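Local coordinates for computational Design of Enzyme (Synthetic construct, PDB 3TP4), which is a computationally designed enzyme on a glycosyl hydrolase family 26, TIM-barrel scaffold, probably intended to carry an activated serine in a catalytic triad, at residues 221-231 against 262-273; 272-283 against 315-323. All coordinates share one frame; numbering follows the deposited sequence.

Interaction 1: 221-231 against 262-273; sequences GGFGGNRDVYL and ADLRMIAEIADE
D263 reaches from helix 254-274 into the turn at 223-226 and holds its backbone with both carboxylate oxygens. OD2 takes F223 N on its syn lone pair at 2.8 Å, in an almost straight bond (171°), while OD1 is met by G225 N at 2.7 Å. Beside this grip the packing is tight. The SE of selenomethionine M266 lies 3.5 Å from G225 C, and its chain bends there (chi3 67°) to bring CE within 3.5 Å of Y230 CG, while SE lies obliquely to the ring in a Met-aromatic contact. I267 CG2 approaches Y230 CZ to 3.5 Å, and I270 CD1 touches the ring at CD2; the phenol hydroxyl bonds G244 O. Helix 254-274 follows strand 242-249 of the TIM barrel, whereas 221-231 belongs to the preceding strand-to-strand connection, so two successive connections on the outside of the barrel pack together. The solvent side is looser and ionic. R227 spreads its guanidinium over I270 CG1, a knob among M266, E269, I270 and E273. Its NH2 reaches E273 OE1 at 2.5 Å through a bent bond (139°). NH1 stands 3.5 Å from E269 OE1, in a salt bridge that a water also spans.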
loop_
_atom_site.group_PDB
_atom_site.type_symbol
_atom_site.label_atom_id
_atom_site.label_comp_id
_atom_site.label_asym_id
_atom_site.label_seq_id
_atom_site.Cartn_x
_atom_site.Cartn_y
_atom_site.Cartn_z
ATOM N N GLY A 221 2.117 12.861 2.237
ATOM C CA GLY A 221 2.556 13.861 1.277
ATOM C C GLY A 221 3.025 15.150 1.921
ATOM O O GLY A 221 2.967 15.301 3.142
ATOM N N GLY A 222 3.479 16.082 1.084
ATOM C CA GLY A 222 3.979 17.362 1.544
ATOM C C GLY A 222 5.291 17.218 2.283
ATOM O O GLY A 222 5.406 17.640 3.435
ATOM N N PHE A 223 6.282 16.631 1.620
ATOM C CA PHE A 223 7.583 16.402 2.239
ATOM C C PHE A 223 8.629 17.450 1.884
ATOM O O PHE A 223 9.709 17.473 2.471
ATOM C CB PHE A 223 8.084 14.981 1.911
ATOM C CG PHE A 223 7.191 13.902 2.460
ATOM C CD1 PHE A 223 7.197 13.608 3.816
ATOM C CD2 PHE A 223 6.319 13.205 1.630
ATOM C CE1 PHE A 223 6.361 12.631 4.338
ATOM C CE2 PHE A 223 5.478 12.230 2.141
ATOM C CZ PHE A 223 5.497 11.935 3.496
ATOM N N GLY A 224 8.312 18.330 0.931
ATOM C CA GLY A 224 9.273 19.334 0.500
ATOM C C GLY A 224 10.452 18.665 -0.177
ATOM O O GLY A 224 11.570 19.200 -0.222
ATOM N N GLY A 225 10.202 17.469 -0.697
ATOM C CA GLY A 225 11.233 16.718 -1.389
ATOM C C GLY A 225 12.332 16.230 -0.472
ATOM O O GLY A 225 13.420 15.888 -0.945
ATOM N N ASN A 226 12.049 16.181 0.832
ATOM C CA ASN A 226 13.041 15.746 1.821
ATOM C C ASN A 226 13.014 14.236 2.041
ATOM O O ASN A 226 12.094 13.710 2.660
ATOM C CB ASN A 226 12.866 16.504 3.145
ATOM C CG ASN A 226 13.169 18.000 3.000
ATOM O OD1 ASN A 226 14.319 18.381 2.794
ATOM N ND2 ASN A 226 12.136 18.847 3.104
ATOM N N ARG A 227 14.041 13.547 1.545
ATOM C CA ARG A 227 14.015 12.089 1.464
ATOM C C ARG A 227 13.978 11.389 2.805
ATOM O O ARG A 227 13.279 10.394 2.954
ATOM C CB ARG A 227 15.179 11.558 0.619
ATOM C CG ARG A 227 14.934 11.720 -0.876
ATOM C CD ARG A 227 16.212 11.774 -1.703
ATOM N NE ARG A 227 16.786 10.461 -1.971
ATOM C CZ ARG A 227 17.048 9.988 -3.188
ATOM N NH1 ARG A 227 16.779 10.708 -4.267
ATOM N NH2 ARG A 227 17.581 8.786 -3.325
ATOM N N ASP A 228 14.732 11.898 3.777
ATOM C CA ASP A 228 14.793 11.254 5.083
ATOM C C ASP A 228 13.463 11.333 5.816
ATOM O O ASP A 228 13.123 10.435 6.577
ATOM C CB ASP A 228 15.923 11.846 5.941
ATOM C CG ASP A 228 17.293 11.572 5.360
ATOM O OD1 ASP A 228 17.436 10.586 4.598
ATOM O OD2 ASP A 228 18.227 12.342 5.666
ATOM N N VAL A 229 12.701 12.396 5.586
ATOM C CA VAL A 229 11.370 12.480 6.168
ATOM C C VAL A 229 10.427 11.470 5.471
ATOM O O VAL A 229 9.695 10.711 6.116
ATOM C CB VAL A 229 10.820 13.921 6.083
ATOM C CG1 VAL A 229 9.432 13.998 6.675
ATOM C CG2 VAL A 229 11.782 14.899 6.793
ATOM N N TYR A 230 10.465 11.453 4.143
ATOM C CA TYR A 230 9.678 10.500 3.365
ATOM C C TYR A 230 9.985 9.054 3.759
ATOM O O TYR A 230 9.076 8.221 3.885
ATOM C CB TYR A 230 9.977 10.699 1.872
ATOM C CG TYR A 230 9.250 9.729 0.936
ATOM C CD1 TYR A 230 7.903 9.892 0.639
ATOM C CD2 TYR A 230 9.928 8.668 0.346
ATOM C CE1 TYR A 230 7.231 9.013 -0.228
ATOM C CE2 TYR A 230 9.274 7.787 -0.522
ATOM C CZ TYR A 230 7.929 7.967 -0.802
ATOM O OH TYR A 230 7.290 7.102 -1.667
ATOM N N LEU A 231 11.260 8.752 3.970
ATOM C CA LEU A 231 11.649 7.367 4.262
ATOM C C LEU A 231 11.557 6.938 5.726
ATOM O O LEU A 231 11.913 5.809 6.050
ATOM C CB LEU A 231 13.056 7.081 3.746
ATOM C CG LEU A 231 13.223 7.211 2.234
ATOM C CD1 LEU A 231 14.705 7.138 1.886
ATOM C CD2 LEU A 231 12.415 6.137 1.498
ATOM N N ALA A 262 8.219 18.732 -6.491
ATOM C CA ALA A 262 9.412 18.289 -5.755
ATOM C C ALA A 262 9.245 16.876 -5.174
ATOM O O ALA A 262 10.146 16.038 -5.282
ATOM C CB ALA A 262 9.764 19.285 -4.650
ATOM N N ASP A 263 8.098 16.613 -4.555
ATOM C CA ASP A 263 7.816 15.284 -4.018
ATOM C C ASP A 263 7.676 14.229 -5.114
ATOM O O ASP A 263 8.146 13.105 -4.961
ATOM C CB ASP A 263 6.540 15.287 -3.171
ATOM C CG ASP A 263 6.757 15.884 -1.781
ATOM O OD1 ASP A 263 7.919 16.149 -1.416
ATOM O OD2 ASP A 263 5.757 16.070 -1.058
ATOM N N LEU A 264 7.005 14.576 -6.209
ATOM C CA LEU A 264 6.854 13.612 -7.296
ATOM C C LEU A 264 8.204 13.282 -7.929
ATOM O O LEU A 264 8.461 12.131 -8.300
ATOM C CB LEU A 264 5.815 14.089 -8.336
ATOM C CG LEU A 264 4.345 14.029 -7.886
ATOM C CD1 LEU A 264 3.405 14.684 -8.895
ATOM C CD2 LEU A 264 3.890 12.587 -7.621
ATOM N N ARG A 265 9.077 14.280 -8.039
ATOM C CA ARG A 265 10.425 14.028 -8.534
ATOM C C ARG A 265 11.128 13.083 -7.590
ATOM O O ARG A 265 11.772 12.124 -8.008
ATOM C CB ARG A 265 11.248 15.315 -8.620
ATOM C CG ARG A 265 10.902 16.224 -9.791
ATOM C CD ARG A 265 11.809 17.458 -9.789
ATOM N NE ARG A 265 13.217 17.096 -9.906
ATOM C CZ ARG A 265 13.885 17.076 -11.056
ATOM N NH1 ARG A 265 13.268 17.392 -12.184
ATOM N NH2 ARG A 265 15.173 16.747 -11.083
HETATM N N MSE A 266 11.023 13.386 -6.301
HETATM C CA MSE A 266 11.701 12.595 -5.289
HETATM C C MSE A 266 11.306 11.126 -5.330
HETATM O O MSE A 266 12.171 10.246 -5.335
HETATM C CB MSE A 266 11.399 13.155 -3.903
HETATM C CG MSE A 266 11.973 12.321 -2.792
HETATM SE SE MSE A 266 11.302 12.973 -1.086
HETATM C CE MSE A 266 9.392 12.506 -1.246
ATOM N N ILE A 267 10.007 10.838 -5.335
ATOM C CA ILE A 267 9.614 9.435 -5.329
ATOM C C ILE A 267 10.047 8.693 -6.599
ATOM O O ILE A 267 10.398 7.521 -6.534
ATOM C CB ILE A 267 8.112 9.212 -5.017
ATOM C CG1 ILE A 267 7.217 9.659 -6.172
ATOM C CG2 ILE A 267 7.719 9.907 -3.698
ATOM C CD1 ILE A 267 5.757 9.231 -5.961
ATOM N N ALA A 268 9.999 9.372 -7.746
ATOM C CA ALA A 268 10.446 8.787 -9.005
ATOM C C ALA A 268 11.941 8.474 -8.931
ATOM O O ALA A 268 12.394 7.447 -9.431
ATOM C CB ALA A 268 10.170 9.741 -10.166
ATOM N N GLU A 269 12.698 9.380 -8.313
ATOM C CA GLU A 269 14.143 9.213 -8.194
ATOM C C GLU A 269 14.462 8.031 -7.295
ATOM O O GLU A 269 15.328 7.214 -7.613
ATOM C CB GLU A 269 14.783 10.479 -7.629
ATOM C CG GLU A 269 14.932 11.606 -8.640
ATOM C CD GLU A 269 15.385 12.910 -7.997
ATOM O OE1 GLU A 269 15.637 12.930 -6.772
ATOM O OE2 GLU A 269 15.479 13.920 -8.722
ATOM N N ILE A 270 13.755 7.935 -6.172
ATOM C CA ILE A 270 13.976 6.818 -5.249
ATOM C C ILE A 270 13.598 5.494 -5.913
ATOM O O ILE A 270 14.337 4.505 -5.837
ATOM C CB ILE A 270 13.191 7.015 -3.934
ATOM C CG1 ILE A 270 13.721 8.248 -3.194
ATOM C CG2 ILE A 270 13.301 5.771 -3.055
ATOM C CD1 ILE A 270 12.862 8.691 -2.028
ATOM N N ALA A 271 12.439 5.482 -6.569
ATOM C CA ALA A 271 12.015 4.315 -7.328
ATOM C C ALA A 271 13.098 3.922 -8.344
ATOM O O ALA A 271 13.547 2.772 -8.377
ATOM C CB ALA A 271 10.662 4.589 -8.032
ATOM N N ASP A 272 13.516 4.874 -9.170
ATOM C CA ASP A 272 14.536 4.589 -10.188
ATOM C C ASP A 272 15.806 3.996 -9.586
ATOM O O ASP A 272 16.363 3.039 -10.122
ATOM C CB ASP A 272 14.871 5.838 -11.001
ATOM C CG ASP A 272 13.753 6.231 -11.953
ATOM O OD1 ASP A 272 12.802 5.429 -12.128
ATOM O OD2 ASP A 272 13.827 7.338 -12.524
ATOM N N GLU A 273 16.264 4.553 -8.469
ATOM C CA GLU A 273 17.482 4.039 -7.843
ATOM C C GLU A 273 17.296 2.617 -7.329
ATOM O O GLU A 273 18.235 1.823 -7.331
ATOM C CB GLU A 273 17.933 4.963 -6.717
ATOM C CG GLU A 273 18.346 6.324 -7.233
ATOM C CD GLU A 273 18.362 7.379 -6.151
ATOM O OE1 GLU A 273 18.284 7.003 -4.956
ATOM O OE2 GLU A 273 18.447 8.580 -6.499
HETATM O O HOH W 1 6.231 19.365 -0.738
HETATM O O HOH W 2 15.358 13.339 -4.299
#

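Interaction 2: 272-283 against 315-323; sequences DEKGKVSAFTRF and RNAYMETGE
R315 grips D272 side-on, one nitrogen to each carboxylate oxygen: NE to OD2, on the syn lone pair, and NH2 to OD1, both at 3.0 Å and nearly straight. The carboxylate is tilted 40° from the guanidinium plane, and OD1 also pairs with R28. A leucine in place of R315 would probably leave D272 OD2 without this mate and free the carboxylate to turn toward R28 alone. Next along the pair, S278 OG gives a 2.8 Å bond to N316 OD1, arriving from above the amide's carbonyl plane. Backbone bonds tie the two segments in parallel: A317 N to S278 O, a weak one from F280 N to Y318 O, and F283 N to E320 O. At the far end T321 OG1, swung opposite its own backbone N (chi1 -157°), donates to F283 O at 2.6 Å. Apolar contacts flank these bonds. A279 CB sits over the Y318 ring, 3.5 Å from its centroid. The F283 ring is clamped on both faces: M319 CE stands over its centre, 3.3 Å from the centroid, with T321 CB on the opposite face nearer the rim. The methyl gets there because the selenomethionine chain bends about its CG-SE bond (chi3 -63°); SE also lies over that face, a Met-aromatic contact beside the CH-pi one. A water joins T281 O to E320 OE1 and would help fix that carboxylate, whose OE2 is hydrogen-bonded to H37 ND1. The pairing joins the seventh and eighth strands of a TIM barrel, and E320, with H37 and S70, has the geometry of a Ser-His-Glu triad, consistent with the designed active site.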
loop_
_atom_site.group_PDB
_atom_site.type_symbol
_atom_site.label_atom_id
_atom_site.label_comp_id
_atom_site.label_asym_id
_atom_site.label_seq_id
_atom_site.Cartn_x
_atom_site.Cartn_y
_atom_site.Cartn_z
ATOM N N ASP A 272 13.516 4.874 -9.170
ATOM C CA ASP A 272 14.536 4.589 -10.188
ATOM C C ASP A 272 15.806 3.996 -9.586
ATOM O O ASP A 272 16.363 3.039 -10.122
ATOM C CB ASP A 272 14.871 5.838 -11.001
ATOM C CG ASP A 272 13.753 6.231 -11.953
ATOM O OD1 ASP A 272 12.802 5.429 -12.128
ATOM O OD2 ASP A 272 13.827 7.338 -12.524
ATOM N N GLU A 273 16.264 4.553 -8.469
ATOM C CA GLU A 273 17.482 4.039 -7.843
ATOM C C GLU A 273 17.296 2.617 -7.329
ATOM O O GLU A 273 18.235 1.823 -7.331
ATOM C CB GLU A 273 17.933 4.963 -6.717
ATOM C CG GLU A 273 18.346 6.324 -7.233
ATOM C CD GLU A 273 18.362 7.379 -6.151
ATOM O OE1 GLU A 273 18.284 7.003 -4.956
ATOM O OE2 GLU A 273 18.447 8.580 -6.499
ATOM N N LYS A 274 16.079 2.278 -6.914
ATOM C CA LYS A 274 15.842 0.952 -6.341
ATOM C C LYS A 274 15.370 -0.055 -7.382
ATOM O O LYS A 274 15.220 -1.234 -7.081
ATOM C CB LYS A 274 14.845 1.028 -5.176
ATOM C CG LYS A 274 15.375 1.836 -3.966
ATOM C CD LYS A 274 14.302 2.018 -2.898
ATOM C CE LYS A 274 14.848 2.750 -1.666
ATOM N NZ LYS A 274 15.949 1.989 -1.016
ATOM N N GLY A 275 15.140 0.411 -8.605
ATOM C CA GLY A 275 14.585 -0.436 -9.648
ATOM C C GLY A 275 13.135 -0.774 -9.347
ATOM O O GLY A 275 12.658 -1.856 -9.674
ATOM N N LYS A 276 12.439 0.156 -8.700
ATOM C CA LYS A 276 11.047 -0.050 -8.320
ATOM C C LYS A 276 10.120 0.868 -9.111
ATOM O O LYS A 276 10.563 1.620 -9.979
ATOM C CB LYS A 276 10.868 0.189 -6.812
ATOM C CG LYS A 276 11.623 -0.844 -5.937
ATOM C CD LYS A 276 11.359 -0.622 -4.448
ATOM C CE LYS A 276 12.168 -1.616 -3.587
ATOM N NZ LYS A 276 11.896 -3.016 -4.008
ATOM N N VAL A 277 8.832 0.790 -8.803
ATOM C CA VAL A 277 7.822 1.644 -9.419
ATOM C C VAL A 277 7.393 2.727 -8.437
ATOM O O VAL A 277 7.232 2.456 -7.251
ATOM C CB VAL A 277 6.574 0.816 -9.793
ATOM C CG1 VAL A 277 5.374 1.737 -10.110
ATOM C CG2 VAL A 277 6.884 -0.123 -10.956
ATOM N N SER A 278 7.230 3.955 -8.919
ATOM C CA SER A 278 6.625 4.994 -8.095
ATOM C C SER A 278 5.283 5.384 -8.693
ATOM O O SER A 278 5.080 5.281 -9.910
ATOM C CB SER A 278 7.529 6.222 -8.007
ATOM O OG SER A 278 7.775 6.756 -9.304
ATOM N N ALA A 279 4.365 5.843 -7.844
ATOM C CA ALA A 279 3.039 6.249 -8.310
ATOM C C ALA A 279 2.509 7.360 -7.418
ATOM O O ALA A 279 2.851 7.427 -6.239
ATOM C CB ALA A 279 2.083 5.066 -8.297
ATOM N N PHE A 280 1.697 8.243 -7.989
ATOM C CA PHE A 280 1.029 9.306 -7.229
ATOM C C PHE A 280 -0.236 8.683 -6.605
ATOM O O PHE A 280 -1.358 8.924 -7.056
ATOM C CB PHE A 280 0.684 10.457 -8.191
ATOM C CG PHE A 280 0.208 11.736 -7.520
ATOM C CD1 PHE A 280 0.044 11.820 -6.138
ATOM C CD2 PHE A 280 -0.102 12.853 -8.298
ATOM C CE1 PHE A 280 -0.421 13.014 -5.536
ATOM C CE2 PHE A 280 -0.565 14.040 -7.718
ATOM C CZ PHE A 280 -0.723 14.128 -6.342
ATOM N N THR A 281 -0.045 7.867 -5.572
ATOM C CA THR A 281 -1.101 6.965 -5.106
ATOM C C THR A 281 -2.421 7.647 -4.792
ATOM O O THR A 281 -3.483 7.098 -5.070
ATOM C CB THR A 281 -0.645 6.084 -3.905
ATOM O OG1 THR A 281 0.106 6.874 -2.967
ATOM C CG2 THR A 281 0.209 4.925 -4.410
ATOM N N ARG A 282 -2.368 8.835 -4.210
ATOM C CA ARG A 282 -3.597 9.553 -3.924
ATOM C C ARG A 282 -3.486 11.029 -4.244
ATOM O O ARG A 282 -2.539 11.703 -3.820
ATOM C CB ARG A 282 -3.996 9.365 -2.458
ATOM C CG ARG A 282 -4.373 7.949 -2.104
ATOM C CD ARG A 282 -4.853 7.881 -0.656
ATOM N NE ARG A 282 -6.251 8.298 -0.522
ATOM C CZ ARG A 282 -6.930 8.242 0.622
ATOM N NH1 ARG A 282 -6.335 7.801 1.729
ATOM N NH2 ARG A 282 -8.197 8.620 0.666
ATOM N N PHE A 283 -4.461 11.523 -4.998
ATOM C CA PHE A 283 -4.531 12.937 -5.325
ATOM C C PHE A 283 -5.986 13.376 -5.348
ATOM O O PHE A 283 -6.882 12.564 -5.585
ATOM C CB PHE A 283 -3.864 13.221 -6.678
ATOM C CG PHE A 283 -4.795 13.105 -7.869
ATOM C CD1 PHE A 283 -5.156 11.862 -8.374
ATOM C CD2 PHE A 283 -5.292 14.241 -8.488
ATOM C CE1 PHE A 283 -5.985 11.756 -9.485
ATOM C CE2 PHE A 283 -6.138 14.146 -9.591
ATOM C CZ PHE A 283 -6.485 12.901 -10.093
ATOM N N ARG A 315 7.550 10.783 -14.148
ATOM C CA ARG A 315 7.868 9.346 -14.037
ATOM C C ARG A 315 7.094 8.650 -12.907
ATOM O O ARG A 315 7.662 8.020 -12.008
ATOM C CB ARG A 315 9.379 9.096 -13.962
ATOM C CG ARG A 315 10.085 9.412 -15.298
ATOM C CD ARG A 315 11.610 9.171 -15.238
ATOM N NE ARG A 315 11.895 7.816 -14.786
ATOM C CZ ARG A 315 11.590 6.716 -15.467
ATOM N NH1 ARG A 315 11.005 6.800 -16.660
ATOM N NH2 ARG A 315 11.874 5.529 -14.954
ATOM N N ASN A 316 5.775 8.754 -12.999
ATOM C CA ASN A 316 4.874 8.171 -12.019
ATOM C C ASN A 316 3.701 7.444 -12.682
ATOM O O ASN A 316 3.071 7.967 -13.594
ATOM C CB ASN A 316 4.422 9.247 -11.036
ATOM C CG ASN A 316 5.473 9.504 -9.978
ATOM O OD1 ASN A 316 5.749 8.626 -9.167
ATOM N ND2 ASN A 316 6.099 10.677 -10.010
ATOM N N ALA A 317 3.439 6.228 -12.221
ATOM C CA ALA A 317 2.636 5.265 -12.975
ATOM C C ALA A 317 1.132 5.504 -12.965
ATOM O O ALA A 317 0.459 5.236 -13.957
ATOM C CB ALA A 317 2.941 3.859 -12.496
ATOM N N TYR A 318 0.604 5.966 -11.838
ATOM C CA TYR A 318 -0.828 6.241 -11.728
ATOM C C TYR A 318 -1.132 7.303 -10.685
ATOM O O TYR A 318 -0.257 7.696 -9.900
ATOM C CB TYR A 318 -1.632 4.950 -11.462
ATOM C CG TYR A 318 -1.292 4.189 -10.181
ATOM C CD1 TYR A 318 -0.352 3.157 -10.191
ATOM C CD2 TYR A 318 -1.942 4.470 -8.977
ATOM C CE1 TYR A 318 -0.046 2.443 -9.038
ATOM C CE2 TYR A 318 -1.644 3.748 -7.797
ATOM C CZ TYR A 318 -0.700 2.736 -7.845
ATOM O OH TYR A 318 -0.374 2.025 -6.701
HETATM N N MSE A 319 -2.368 7.784 -10.696
HETATM C CA MSE A 319 -2.828 8.756 -9.712
HETATM C C MSE A 319 -4.320 8.530 -9.476
HETATM O O MSE A 319 -5.129 8.639 -10.397
HETATM C CB MSE A 319 -2.583 10.178 -10.217
HETATM C CG MSE A 319 -3.277 10.475 -11.529
HETATM SE SE MSE A 319 -2.565 12.114 -12.329
HETATM C CE MSE A 319 -3.082 13.410 -10.954
ATOM N N GLU A 320 -4.673 8.203 -8.237
ATOM C CA GLU A 320 -6.034 7.810 -7.898
ATOM C C GLU A 320 -6.695 8.887 -7.041
ATOM O O GLU A 320 -6.088 9.394 -6.091
ATOM C CB GLU A 320 -6.022 6.473 -7.131
ATOM C CG GLU A 320 -7.432 5.963 -6.819
ATOM C CD GLU A 320 -7.440 4.856 -5.760
ATOM O OE1 GLU A 320 -6.435 4.119 -5.634
ATOM O OE2 GLU A 320 -8.470 4.714 -5.069
ATOM N N THR A 321 -7.928 9.253 -7.376
ATOM C CA THR A 321 -8.664 10.222 -6.565
ATOM C C THR A 321 -9.836 9.545 -5.844
ATOM O O THR A 321 -10.134 8.375 -6.089
ATOM C CB THR A 321 -9.143 11.450 -7.382
ATOM O OG1 THR A 321 -9.353 12.569 -6.504
ATOM C CG2 THR A 321 -10.442 11.137 -8.119
ATOM N N GLY A 322 -10.497 10.289 -4.965
ATOM C CA GLY A 322 -11.370 9.687 -3.972
ATOM C C GLY A 322 -12.760 9.247 -4.411
ATOM O O GLY A 322 -13.202 9.496 -5.537
ATOM N N GLU A 323 -13.465 8.608 -3.483
ATOM C CA GLU A 323 -14.771 8.021 -3.767
ATOM C C GLU A 323 -15.872 9.070 -3.987
ATOM O O GLU A 323 -15.911 10.102 -3.320
ATOM C CB GLU A 323 -15.162 7.078 -2.614
ATOM C CG GLU A 323 -16.368 6.188 -2.905
ATOM C CD GLU A 323 -16.501 5.053 -1.892
ATOM O OE1 GLU A 323 -16.005 5.216 -0.758
ATOM O OE2 GLU A 323 -17.084 3.999 -2.231
HETATM O O HOH W 3 -3.939 4.385 -4.907
HETATM O O HOH W 4 -7.374 9.283 -3.456
#

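Overall arrangement
Interaction 1 closes before interaction 2 opens along the chain, and their centres lie about 11 Å apart. Helix 254-274 serves both: its flank meets the 221-231 connection in interaction 1, and its last residues, including D272 and E273 common to both, lead into strand 277-278 of interaction 2. A probable hydrogen bond from K276 N to A271 O marks that exit, and I267 and A268 pack on N316 and S278. Interaction 1 thus lies in the outer layer of the barrel, partly open to solvent, while interaction 2 is a buried seam in its wall, next to strand 32-37, which pairs with 318-321 and completes the circle. Helix 254-274 leads from the outer shell to the strand beside 318-321, which holds E320 of the probable triad.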